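Local coordinates for protein R.Ecl18kI (PDB 2FQZ) that recognises the double-stranded DNA sequence 5'-CCNGG-3' and cleaves it ahead of the first cytosine, as a type II restriction endonuclease, at residues V227-V232 and L246-M251. The protein carries 1 engineered substitution. Sequence-based numbering, arbitrary orientation.
Sequences VVVTTV and LTFEDM
V228, T230 and L246 pair two parallel strands through their backbones. L246 N donates to V228 O at 2.8 Å, in an almost straight bond. T230 N donates in turn to L246 O (2.8 Å). F248 N, at the start of helix 248-260, continues the series to T230 O (2.9 Å), with the N-H more bent at 139°. T230 O also receives a CA-H...O contact from T247 CA at 3.0 Å, so the last carbonyl of strand 226-230 is met twice where the partner chain turns into the helix. That turn is fixed by a capping box: D250 N donates to T247 OG1, and T247 N returns a bond to D250 OD2 from above the carboxylate plane. The strands belong to a beta-alpha-beta crossover through helix 232-238, with 245-247 an edge strand of the sheet within this chain, in the PD-(D/E)XK-type nuclease core. Apolar packing centres on V229. Its CG1, held opposite the backbone N by a chi1 of -177°, lies over one face of the F248 ring, 4.0 Å from the centroid, and reaches M251 CB at 3.9 Å; CG2 rests against L246 CB. F248 CD2 and CE2 lie close to the T230-T231 peptide, with T230 N over the ring face, while P49 and I53 of helix 49-75 also touch the ring. At the far end V227 CG1 presses tightly on L246 CD1 (3.4 Å). V232 CG1 lies beside the E249 carboxylate, whose OE1 is hydrogen-bonded to S50 OG.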
loop_
_atom_site.group_PDB
_atom_site.type_symbol
_atom_site.label_atom_id
_atom_site.label_comp_id
_atom_site.label_asym_id
_atom_site.label_seq_id
_atom_site.Cartn_x
_atom_site.Cartn_y
_atom_site.Cartn_z
ATOM N N VAL F 227 3.252 -13.066 -14.487
ATOM C CA VAL F 227 4.084 -12.525 -15.549
ATOM C C VAL F 227 3.951 -11.021 -15.500
ATOM O O VAL F 227 2.846 -10.512 -15.539
ATOM C CB VAL F 227 3.588 -12.957 -16.917
ATOM C CG1 VAL F 227 4.616 -12.566 -17.935
ATOM C CG2 VAL F 227 3.311 -14.477 -16.960
ATOM N N VAL F 228 5.060 -10.301 -15.465
ATOM C CA VAL F 228 4.974 -8.848 -15.496
ATOM C C VAL F 228 4.888 -8.371 -16.930
ATOM O O VAL F 228 5.647 -8.813 -17.775
ATOM C CB VAL F 228 6.152 -8.175 -14.784
ATOM C CG1 VAL F 228 6.057 -6.635 -14.930
ATOM C CG2 VAL F 228 6.115 -8.580 -13.309
ATOM N N VAL F 229 3.949 -7.459 -17.154
ATOM C CA VAL F 229 3.669 -6.865 -18.443
ATOM C C VAL F 229 3.768 -5.362 -18.281
ATOM O O VAL F 229 3.149 -4.758 -17.385
ATOM C CB VAL F 229 2.278 -7.238 -18.937
ATOM C CG1 VAL F 229 2.036 -6.647 -20.325
ATOM C CG2 VAL F 229 2.163 -8.743 -19.024
ATOM N N THR F 230 4.559 -4.752 -19.140
ATOM C CA THR F 230 4.732 -3.315 -19.055
ATOM C C THR F 230 4.754 -2.770 -20.464
ATOM O O THR F 230 4.592 -3.532 -21.426
ATOM C CB THR F 230 5.951 -2.935 -18.147
ATOM O OG1 THR F 230 5.842 -1.565 -17.725
ATOM C CG2 THR F 230 7.309 -3.186 -18.814
ATOM N N THR F 231 4.943 -1.465 -20.597
ATOM C CA THR F 231 5.050 -0.855 -21.912
ATOM C C THR F 231 6.374 -1.243 -22.589
ATOM O O THR F 231 7.364 -1.519 -21.904
ATOM C CB THR F 231 4.998 0.686 -21.812
ATOM O OG1 THR F 231 6.075 1.128 -20.993
ATOM C CG2 THR F 231 3.699 1.151 -21.199
ATOM N N VAL F 232 6.398 -1.260 -23.930
ATOM C CA VAL F 232 7.654 -1.522 -24.667
ATOM C C VAL F 232 8.741 -0.563 -24.228
ATOM O O VAL F 232 9.890 -0.977 -24.040
ATOM C CB VAL F 232 7.492 -1.624 -26.227
ATOM C CG1 VAL F 232 6.265 -0.952 -26.675
ATOM C CG2 VAL F 232 8.727 -1.038 -27.001
ATOM N N LEU F 246 7.349 -8.921 -20.017
ATOM C CA LEU F 246 6.608 -8.826 -21.294
ATOM C C LEU F 246 6.135 -7.420 -21.566
ATOM O O LEU F 246 6.129 -6.539 -20.674
ATOM C CB LEU F 246 5.367 -9.740 -21.307
ATOM C CG LEU F 246 5.506 -11.243 -21.097
ATOM C CD1 LEU F 246 4.110 -11.868 -21.259
ATOM C CD2 LEU F 246 6.480 -11.899 -22.041
ATOM N N THR F 247 5.734 -7.191 -22.806
ATOM C CA THR F 247 5.155 -5.917 -23.153
ATOM C C THR F 247 3.658 -6.161 -23.265
ATOM O O THR F 247 3.214 -7.301 -23.429
ATOM C CB THR F 247 5.697 -5.419 -24.489
ATOM O OG1 THR F 247 5.386 -6.387 -25.489
ATOM C CG2 THR F 247 7.200 -5.245 -24.410
ATOM N N PHE F 248 2.886 -5.086 -23.176
ATOM C CA PHE F 248 1.475 -5.124 -23.524
ATOM C C PHE F 248 1.204 -5.706 -24.874
ATOM O O PHE F 248 0.214 -6.394 -25.051
ATOM C CB PHE F 248 0.855 -3.723 -23.423
ATOM C CG PHE F 248 0.746 -3.273 -22.037
ATOM C CD1 PHE F 248 -0.119 -3.929 -21.165
ATOM C CD2 PHE F 248 1.568 -2.275 -21.550
ATOM C CE1 PHE F 248 -0.188 -3.549 -19.838
ATOM C CE2 PHE F 248 1.494 -1.898 -20.206
ATOM C CZ PHE F 248 0.636 -2.545 -19.366
ATOM N N GLU F 249 2.087 -5.432 -25.826
ATOM C CA GLU F 249 1.971 -6.002 -27.165
ATOM C C GLU F 249 2.023 -7.556 -27.114
ATOM O O GLU F 249 1.244 -8.227 -27.800
ATOM C CB GLU F 249 3.076 -5.449 -28.071
ATOM C CG GLU F 249 2.825 -4.041 -28.624
ATOM C CD GLU F 249 2.946 -2.940 -27.577
ATOM O OE1 GLU F 249 3.381 -3.210 -26.427
ATOM O OE2 GLU F 249 2.604 -1.784 -27.908
ATOM N N ASP F 250 2.937 -8.111 -26.305
ATOM C CA ASP F 250 3.041 -9.566 -26.121
ATOM C C ASP F 250 1.750 -10.107 -25.557
ATOM O O ASP F 250 1.194 -11.072 -26.062
ATOM C CB ASP F 250 4.135 -9.948 -25.110
ATOM C CG ASP F 250 5.538 -9.709 -25.618
ATOM O OD1 ASP F 250 5.779 -9.871 -26.840
ATOM O OD2 ASP F 250 6.416 -9.377 -24.775
ATOM N N MET F 251 1.320 -9.506 -24.454
ATOM C CA MET F 251 0.090 -9.865 -23.815
ATOM C C MET F 251 -1.105 -9.846 -24.757
ATOM O O MET F 251 -1.913 -10.764 -24.749
ATOM C CB MET F 251 -0.188 -8.957 -22.617
ATOM C CG MET F 251 -1.238 -9.554 -21.671
ATOM S SD MET F 251 -1.727 -8.469 -20.315
ATOM C CE MET F 251 -2.427 -7.051 -21.157
#